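Local coordinates for ICChI, a glycosylated chitinase (Ipomoea carnea, PDB 6IDN), which breaks down chitin as a glycosylated plant enzyme with a TIM-barrel fold, and also shows lysozyme activity, at residues G106-S109 against G115-S118; V179-Y184 against N204-I209; I5-D10 against R17-T22. All coordinates share one frame; numbering follows the deposited sequence.

Contact 1: G106-S109 against G115-S118. With CA (calcium ion), chain F.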
loop_
_atom_site.group_PDB
_atom_site.type_symbol
_atom_site.label_atom_id
_atom_site.label_comp_id
_atom_site.label_asym_id
_atom_site.label_seq_id
_atom_site.Cartn_x
_atom_site.Cartn_y
_atom_site.Cartn_z
ATOM N N GLY A 106 14.650 4.715 8.679
ATOM C CA GLY A 106 16.089 4.783 8.887
ATOM C C GLY A 106 16.581 5.122 10.282
ATOM O O GLY A 106 17.777 5.368 10.456
ATOM N N GLY A 107 15.710 5.147 11.287
ATOM C CA GLY A 107 16.096 5.514 12.633
ATOM C C GLY A 107 16.432 4.302 13.479
ATOM O O GLY A 107 16.605 3.186 12.973
ATOM N N GLN A 108 16.491 4.515 14.792
ATOM C CA GLN A 108 16.779 3.457 15.755
ATOM C C GLN A 108 15.736 3.464 16.862
ATOM O O GLN A 108 15.310 4.529 17.313
ATOM C CB GLN A 108 18.173 3.637 16.392
ATOM C CG GLN A 108 19.332 3.622 15.405
ATOM C CD GLN A 108 19.484 2.295 14.683
ATOM O OE1 GLN A 108 19.290 1.220 15.267
ATOM N NE2 GLN A 108 19.866 2.364 13.423
ATOM N N SER A 109 15.365 2.279 17.336
ATOM C CA SER A 109 14.534 2.160 18.524
ATOM C C SER A 109 15.175 1.152 19.466
ATOM O O SER A 109 16.257 0.617 19.196
ATOM C CB SER A 109 13.103 1.742 18.166
ATOM O OG SER A 109 13.085 0.365 17.809
ATOM N N GLY A 115 13.963 -6.081 12.296
ATOM C CA GLY A 115 15.408 -6.043 12.196
ATOM C C GLY A 115 15.938 -4.717 11.688
ATOM O O GLY A 115 15.222 -3.722 11.567
ATOM N N ASP A 116 17.231 -4.720 11.347
ATOM C CA ASP A 116 17.935 -3.468 11.092
ATOM C C ASP A 116 17.676 -2.864 9.716
ATOM O O ASP A 116 17.849 -1.650 9.557
ATOM C CB ASP A 116 19.438 -3.672 11.268
ATOM C CG ASP A 116 19.978 -2.979 12.505
ATOM O OD1 ASP A 116 19.174 -2.493 13.336
ATOM O OD2 ASP A 116 21.212 -2.948 12.660
ATOM N N GLU A 117 17.282 -3.654 8.719
ATOM C CA GLU A 117 17.134 -3.108 7.372
ATOM C C GLU A 117 15.986 -2.100 7.300
ATOM O O GLU A 117 14.861 -2.392 7.724
ATOM C CB GLU A 117 16.911 -4.237 6.366
ATOM C CG GLU A 117 16.954 -3.778 4.920
ATOM C CD GLU A 117 18.357 -3.413 4.457
ATOM O OE1 GLU A 117 19.340 -3.906 5.043
ATOM O OE2 GLU A 117 18.481 -2.618 3.504
ATOM N N SER A 118 16.261 -0.924 6.725
ATOM C CA SER A 118 15.241 0.111 6.587
ATOM C C SER A 118 14.245 -0.225 5.487
ATOM O O SER A 118 14.614 -0.667 4.397
ATOM C CB SER A 118 15.874 1.468 6.256
ATOM O OG SER A 118 14.870 2.497 6.167
HETATM CA CA CA F . 19.868 0.147 13.046
#
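Gln108 and Asp116 face each other across a calcium ion that lies between the ends of their side chains. Asp116 binds through one carboxylate oxygen: OD1 is 2.7 Å from the calcium, whereas OD2 stands back at 3.4 Å. On the other side the amide end of Gln108 meets the ion, and its plane is turned 82° from that of the carboxylate. The glutamine chain bends about CB-CG (chi2 -64°), which swings the amide round toward Asp116. Apart from this bridge the segments barely meet. Ser118 OG is 3.4 Å from Gly106 N, but the angle is too poor for a hydrogen bond. Only 92 Å² is buried, so the ion, rather than close packing, links the two segments at an exposed surface.

A second shell of bonds ties both segments to their surroundings. Ser109 OG is hydrogen-bonded to Asn103 OD1 and Ser111 N, and Gly115 O to Arg112 NE. Next to Asp116, Glu117 forms a salt bridge with Lys68, whose NZ also reaches Ser118 O, while Glu117 N bonds to Ser61 OG. The calcium thus sits on a loop that runs from helix 90-103 to strand 121-126 and is braced against helix 60-69.

Contact 2: V179-Y184 against N204-I209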
loop_
_atom_site.group_PDB
_atom_site.type_symbol
_atom_site.label_atom_id
_atom_site.label_comp_id
_atom_site.label_asym_id
_atom_site.label_seq_id
_atom_site.Cartn_x
_atom_site.Cartn_y
_atom_site.Cartn_z
ATOM N N VAL A 179 -0.308 6.535 -5.329
ATOM C CA VAL A 179 -1.698 6.369 -4.875
ATOM C C VAL A 179 -2.247 5.213 -5.706
ATOM O O VAL A 179 -2.275 5.295 -6.936
ATOM C CB VAL A 179 -2.566 7.628 -5.050
ATOM C CG1 VAL A 179 -4.017 7.281 -4.694
ATOM C CG2 VAL A 179 -2.043 8.752 -4.142
ATOM N N TRP A 180 -2.623 4.105 -5.054
ATOM C CA TRP A 180 -3.272 2.983 -5.732
ATOM C C TRP A 180 -4.735 3.006 -5.353
ATOM O O TRP A 180 -5.085 2.753 -4.200
ATOM C CB TRP A 180 -2.626 1.639 -5.380
ATOM C CG TRP A 180 -1.903 1.574 -4.068
ATOM C CD1 TRP A 180 -2.458 1.483 -2.825
ATOM C CD2 TRP A 180 -0.494 1.527 -3.884
ATOM N NE1 TRP A 180 -1.476 1.407 -1.868
ATOM C CE2 TRP A 180 -0.264 1.406 -2.494
ATOM C CE3 TRP A 180 0.601 1.547 -4.759
ATOM C CZ2 TRP A 180 0.997 1.358 -1.958
ATOM C CZ3 TRP A 180 1.897 1.483 -4.201
ATOM C CH2 TRP A 180 2.058 1.392 -2.815
ATOM N N VAL A 181 -5.587 3.313 -6.318
ATOM C CA VAL A 181 -7.022 3.446 -6.088
ATOM C C VAL A 181 -7.658 2.068 -6.172
ATOM O O VAL A 181 -7.486 1.355 -7.168
ATOM C CB VAL A 181 -7.652 4.410 -7.101
ATOM C CG1 VAL A 181 -9.119 4.592 -6.773
ATOM C CG2 VAL A 181 -6.913 5.747 -7.097
ATOM N N GLN A 182 -8.376 1.679 -5.122
ATOM C CA GLN A 182 -8.931 0.330 -5.036
ATOM C C GLN A 182 -10.244 0.270 -5.798
ATOM O O GLN A 182 -11.282 0.703 -5.305
ATOM C CB GLN A 182 -9.125 -0.092 -3.578
ATOM C CG GLN A 182 -7.831 -0.259 -2.761
ATOM C CD GLN A 182 -8.078 -0.284 -1.253
ATOM O OE1 GLN A 182 -9.107 0.168 -0.785
ATOM N NE2 GLN A 182 -7.118 -0.791 -0.499
ATOM N N PHE A 183 -10.191 -0.309 -6.992
ATOM C CA PHE A 183 -11.385 -0.503 -7.817
ATOM C C PHE A 183 -11.938 -1.902 -7.544
ATOM O O PHE A 183 -11.936 -2.795 -8.390
ATOM C CB PHE A 183 -11.048 -0.285 -9.292
ATOM C CG PHE A 183 -10.942 1.158 -9.669
ATOM C CD1 PHE A 183 -12.071 1.856 -10.019
ATOM C CD2 PHE A 183 -9.729 1.826 -9.599
ATOM C CE1 PHE A 183 -11.993 3.210 -10.355
ATOM C CE2 PHE A 183 -9.652 3.175 -9.930
ATOM C CZ PHE A 183 -10.787 3.860 -10.300
ATOM N N TYR A 184 -12.401 -2.079 -6.308
ATOM C CA TYR A 184 -13.021 -3.331 -5.893
ATOM C C TYR A 184 -13.780 -3.084 -4.608
ATOM O O TYR A 184 -13.515 -2.123 -3.881
ATOM C CB TYR A 184 -12.020 -4.490 -5.713
ATOM C CG TYR A 184 -10.774 -4.241 -4.862
ATOM C CD1 TYR A 184 -9.627 -3.679 -5.420
ATOM C CD2 TYR A 184 -10.735 -4.604 -3.518
ATOM C CE1 TYR A 184 -8.475 -3.474 -4.670
ATOM C CE2 TYR A 184 -9.591 -4.398 -2.756
ATOM C CZ TYR A 184 -8.465 -3.823 -3.333
ATOM O OH TYR A 184 -7.317 -3.616 -2.586
ATOM N N ASN A 204 -11.999 11.207 -14.662
ATOM C CA ASN A 204 -12.664 12.438 -14.254
ATOM C C ASN A 204 -12.353 12.843 -12.826
ATOM O O ASN A 204 -12.363 14.044 -12.521
ATOM C CB ASN A 204 -14.180 12.303 -14.423
ATOM C CG ASN A 204 -14.578 12.073 -15.864
ATOM O OD1 ASN A 204 -13.845 12.442 -16.779
ATOM N ND2 ASN A 204 -15.753 11.494 -16.078
ATOM N N ASP A 205 -12.069 11.877 -11.954
ATOM C CA ASP A 205 -11.883 12.144 -10.537
ATOM C C ASP A 205 -10.435 11.933 -10.121
ATOM O O ASP A 205 -9.774 12.879 -9.689
ATOM C CB ASP A 205 -12.813 11.248 -9.689
ATOM C CG ASP A 205 -14.301 11.546 -9.910
ATOM O OD1 ASP A 205 -14.646 12.664 -10.349
ATOM O OD2 ASP A 205 -15.134 10.648 -9.631
ATOM N N TRP A 206 -9.911 10.717 -10.273
ATOM C CA TRP A 206 -8.595 10.420 -9.721
ATOM C C TRP A 206 -7.479 11.088 -10.510
ATOM O O TRP A 206 -6.394 11.322 -9.958
ATOM C CB TRP A 206 -8.415 8.897 -9.634
ATOM C CG TRP A 206 -9.314 8.370 -8.555
ATOM C CD1 TRP A 206 -10.496 7.684 -8.719
ATOM C CD2 TRP A 206 -9.165 8.585 -7.151
ATOM N NE1 TRP A 206 -11.072 7.435 -7.489
ATOM C CE2 TRP A 206 -10.276 7.981 -6.512
ATOM C CE3 TRP A 206 -8.193 9.217 -6.363
ATOM C CZ2 TRP A 206 -10.425 7.976 -5.124
ATOM C CZ3 TRP A 206 -8.350 9.222 -4.986
ATOM C CH2 TRP A 206 -9.459 8.607 -4.379
ATOM N N SER A 207 -7.731 11.422 -11.777
ATOM C CA SER A 207 -6.782 12.197 -12.562
ATOM C C SER A 207 -6.501 13.563 -11.949
ATOM O O SER A 207 -5.464 14.161 -12.253
ATOM C CB SER A 207 -7.319 12.372 -13.984
ATOM O OG SER A 207 -8.441 13.244 -13.996
ATOM N N THR A 208 -7.395 14.071 -11.099
ATOM C CA THR A 208 -7.245 15.422 -10.577
ATOM C C THR A 208 -6.341 15.500 -9.360
ATOM O O THR A 208 -5.985 16.611 -8.950
ATOM C CB THR A 208 -8.611 16.060 -10.234
ATOM O OG1 THR A 208 -9.178 15.453 -9.056
ATOM C CG2 THR A 208 -9.582 15.952 -11.415
ATOM N N ILE A 209 -5.950 14.377 -8.766
ATOM C CA ILE A 209 -5.106 14.473 -7.583
ATOM C C ILE A 209 -3.658 14.700 -8.001
ATOM O O ILE A 209 -3.245 14.393 -9.122
ATOM C CB ILE A 209 -5.240 13.238 -6.676
ATOM C CG1 ILE A 209 -4.587 11.986 -7.305
ATOM C CG2 ILE A 209 -6.704 13.047 -6.293
ATOM C CD1 ILE A 209 -4.446 10.787 -6.363
#
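Val179 meets Ile209 tip to tip at the start of the contact. CD1 of Ile209 reaches the fork of the valine and lies 3.9 Å from Val179 CG2, with CB and CG1 at a similar range. Ile209 CG1 lies between its backbone N and carbonyl carbon (chi1 71°), and from there the extended chain carries CD1 to the strand. Two residues on, Val181 points the same way and sets both methyls against the Trp206 indole. Its CG1 makes a CH-pi contact over the five-membered ring, 3.7 Å from the centroid and 18° off the normal; Val181 CG2 comes closest to Trp206 CD2, at 3.6 Å. Phe183, just past the strand, slides by in the opposite direction and brings CZ to 4.1 Å from Trp206 CD1. Next to Trp206, Asp205 O accepts from both Thr208 OG1, at 2.7 Å, and Thr208 N.

The contact packs strand 178-182 against helix 196-206 within one beta-alpha-beta unit of the barrel. No hydrogen bond crosses it, and the one polar atom of the indole, Trp206 NE1, is satisfied by Cys160 O. Cohesion here is therefore apolar: a CH-pi contact of Val181 on Trp206, with aliphatic and aromatic touches beside it.

Contact 3: I5-D10 against R17-T22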
loop_
_atom_site.group_PDB
_atom_site.type_symbol
_atom_site.label_atom_id
_atom_site.label_comp_id
_atom_site.label_asym_id
_atom_site.label_seq_id
_atom_site.Cartn_x
_atom_site.Cartn_y
_atom_site.Cartn_z
ATOM N N ILE A 5 2.218 -5.179 -4.788
ATOM C CA ILE A 5 1.389 -6.222 -4.200
ATOM C C ILE A 5 1.476 -6.144 -2.687
ATOM O O ILE A 5 2.498 -5.746 -2.125
ATOM C CB ILE A 5 1.777 -7.635 -4.689
ATOM C CG1 ILE A 5 0.633 -8.611 -4.374
ATOM C CG2 ILE A 5 3.101 -8.086 -4.056
ATOM C CD1 ILE A 5 0.495 -9.749 -5.345
ATOM N N TYR A 6 0.385 -6.548 -2.028
ATOM C CA TYR A 6 0.346 -6.668 -0.576
ATOM C C TYR A 6 0.801 -8.051 -0.123
ATOM O O TYR A 6 0.399 -9.075 -0.684
ATOM C CB TYR A 6 -1.065 -6.394 -0.050
ATOM C CG TYR A 6 -1.382 -4.920 -0.003
ATOM C CD1 TYR A 6 -1.843 -4.258 -1.134
ATOM C CD2 TYR A 6 -1.227 -4.188 1.169
ATOM C CE1 TYR A 6 -2.111 -2.910 -1.107
ATOM C CE2 TYR A 6 -1.509 -2.830 1.211
ATOM C CZ TYR A 6 -1.951 -2.203 0.061
ATOM O OH TYR A 6 -2.220 -0.854 0.073
ATOM N N TRP A 7 1.614 -8.061 0.925
ATOM C CA TRP A 7 2.092 -9.292 1.531
ATOM C C TRP A 7 1.981 -9.155 3.041
ATOM O O TRP A 7 2.108 -8.056 3.588
ATOM C CB TRP A 7 3.541 -9.585 1.114
ATOM C CG TRP A 7 4.187 -10.778 1.774
ATOM C CD1 TRP A 7 4.287 -12.030 1.257
ATOM C CD2 TRP A 7 4.856 -10.818 3.052
ATOM N NE1 TRP A 7 4.967 -12.861 2.132
ATOM C CE2 TRP A 7 5.322 -12.133 3.240
ATOM C CE3 TRP A 7 5.098 -9.868 4.051
ATOM C CZ2 TRP A 7 6.009 -12.518 4.383
ATOM C CZ3 TRP A 7 5.779 -10.254 5.186
ATOM C CH2 TRP A 7 6.228 -11.565 5.342
ATOM N N GLY A 8 1.710 -10.274 3.706
ATOM C CA GLY A 8 1.706 -10.295 5.155
ATOM C C GLY A 8 0.481 -10.922 5.786
ATOM O O GLY A 8 0.540 -11.373 6.932
ATOM N N GLN A 9 -0.639 -10.963 5.063
ATOM C CA GLN A 9 -1.916 -11.283 5.681
ATOM C C GLN A 9 -2.382 -12.713 5.417
ATOM O O GLN A 9 -3.546 -13.035 5.690
ATOM C CB GLN A 9 -2.975 -10.275 5.235
ATOM C CG GLN A 9 -2.814 -8.899 5.883
ATOM C CD GLN A 9 -2.868 -8.988 7.389
ATOM O OE1 GLN A 9 -3.906 -9.336 7.960
ATOM N NE2 GLN A 9 -1.736 -8.714 8.053
ATOM N N ASP A 10 -1.499 -13.590 4.940
ATOM C CA ASP A 10 -1.788 -15.022 4.925
ATOM C C ASP A 10 -0.473 -15.789 4.978
ATOM O O ASP A 10 0.341 -15.695 4.055
ATOM C CB ASP A 10 -2.607 -15.416 3.690
ATOM C CG ASP A 10 -3.263 -16.775 3.847
ATOM O OD1 ASP A 10 -2.536 -17.763 4.095
ATOM O OD2 ASP A 10 -4.505 -16.857 3.722
ATOM N N ARG A 17 10.910 -13.386 0.590
ATOM C CA ARG A 17 11.929 -13.678 -0.414
ATOM C C ARG A 17 11.320 -14.349 -1.641
ATOM O O ARG A 17 11.629 -13.981 -2.777
ATOM C CB ARG A 17 13.031 -14.564 0.179
ATOM C CG ARG A 17 14.050 -15.033 -0.866
ATOM C CD ARG A 17 15.108 -15.987 -0.304
ATOM N NE ARG A 17 15.959 -15.325 0.680
ATOM C CZ ARG A 17 17.112 -14.731 0.394
ATOM N NH1 ARG A 17 17.565 -14.720 -0.851
ATOM N NH2 ARG A 17 17.812 -14.145 1.357
ATOM N N GLU A 18 10.461 -15.347 -1.426
ATOM C CA GLU A 18 9.818 -16.017 -2.551
ATOM C C GLU A 18 8.929 -15.055 -3.325
ATOM O O GLU A 18 8.850 -15.115 -4.560
ATOM C CB GLU A 18 9.004 -17.209 -2.051
ATOM C CG GLU A 18 9.865 -18.382 -1.602
ATOM C CD GLU A 18 9.091 -19.403 -0.799
ATOM O OE1 GLU A 18 7.964 -19.108 -0.355
ATOM O OE2 GLU A 18 9.608 -20.524 -0.621
ATOM N N THR A 19 8.242 -14.172 -2.610
ATOM C CA THR A 19 7.426 -13.164 -3.269
ATOM C C THR A 19 8.277 -12.282 -4.174
ATOM O O THR A 19 7.933 -12.042 -5.339
ATOM C CB THR A 19 6.704 -12.352 -2.199
ATOM O OG1 THR A 19 5.838 -13.236 -1.473
ATOM C CG2 THR A 19 5.884 -11.211 -2.817
ATOM N N CYS A 20 9.416 -11.814 -3.665
ATOM C CA CYS A 20 10.292 -11.008 -4.503
ATOM C C CYS A 20 10.859 -11.823 -5.657
ATOM O O CYS A 20 11.019 -11.306 -6.767
ATOM C CB CYS A 20 11.406 -10.398 -3.656
ATOM S SG CYS A 20 10.741 -9.139 -2.577
ATOM N N ASP A 21 11.163 -13.103 -5.416
ATOM C CA ASP A 21 11.749 -13.949 -6.448
ATOM C C ASP A 21 10.775 -14.317 -7.571
ATOM O O ASP A 21 11.197 -14.938 -8.552
ATOM C CB ASP A 21 12.320 -15.211 -5.800
ATOM C CG ASP A 21 13.756 -15.023 -5.302
ATOM O OD1 ASP A 21 14.492 -14.196 -5.877
ATOM O OD2 ASP A 21 14.151 -15.707 -4.332
ATOM N N THR A 22 9.494 -13.957 -7.482
ATOM C CA THR A 22 8.638 -14.092 -8.656
ATOM C C THR A 22 9.080 -13.165 -9.776
ATOM O O THR A 22 8.768 -13.432 -10.944
ATOM C CB THR A 22 7.170 -13.797 -8.320
ATOM O OG1 THR A 22 6.996 -12.393 -8.070
ATOM C CG2 THR A 22 6.725 -14.602 -7.119
#
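Trp7 and Thr19 meet where strand 2-7 faces helix 16-21, and the tryptophan side chain is the one that reaches across. Its CB points at the helix without touching it. CG is placed opposite the backbone N (chi1 175°), which carries the indole outward from the strand, and it still lies 4.4 Å from Thr19 OG1. The next atom out makes the contact: CD1 is 3.4 Å from Thr19 OG1, with the hydroxyl oblique to the ring. NE1, at 3.7 Å from the same oxygen, is not bonded to it. Each polar atom has its partner in the connecting loop instead, Trp7 NE1 giving its hydrogen to Gly14 O and Thr19 OG1 bonding to Ser15 O. The two buried side chains cross at an angle, their polar ends tied to consecutive carbonyls. The six-membered part of the indole turns away from the threonine and touches nothing of segment 17-22.

The other branch of Thr19 faces Ile5, the strand residue two places before Trp7. Thr19 CG2 and Ile5 CG2 are 4.4 Å apart, a loose apolar touch. Behind the side chain, Thr19 O accepts from both Thr22 OG1, at 2.9 Å, and Thr22 N, at 3.3 Å.

Together these contacts seat the first helix of the chain on the outside of strand 2-7, in the unit that leads on to strand 27-36. Ile5 and Trp7 also pack on Ile28 of that neighbouring strand, while Tyr6, between them, turns the other way to reach Asp123. The Cys20-Cys67 disulfide and the hydrogen bond of Asp21 OD1 with Tyr66 OH join helix 16-21 to helix 60-69.

Overall arrangement
Contacts 2 and 3 are two strand-helix units of one barrel, on opposite sides of the chain's centre and about 24 Å apart between centres. They touch inside it, where Tyr6 OH packs 3.1 Å from Trp180 NE1. Both residues also reach Asp123 and Gln182 reaches Asp125, the Trp180 and Gln182 bonds being weak. These aspartates fit the first two acidic positions of the family 18 DxDxE motif, so the inward faces of both strands probably border the active site. Contact 1 lies apart on the surface, its centre about 21 Å from that of contact 3 and about 32 Å from that of contact 2, in the loop entering strand 121-126, which carries those aspartates.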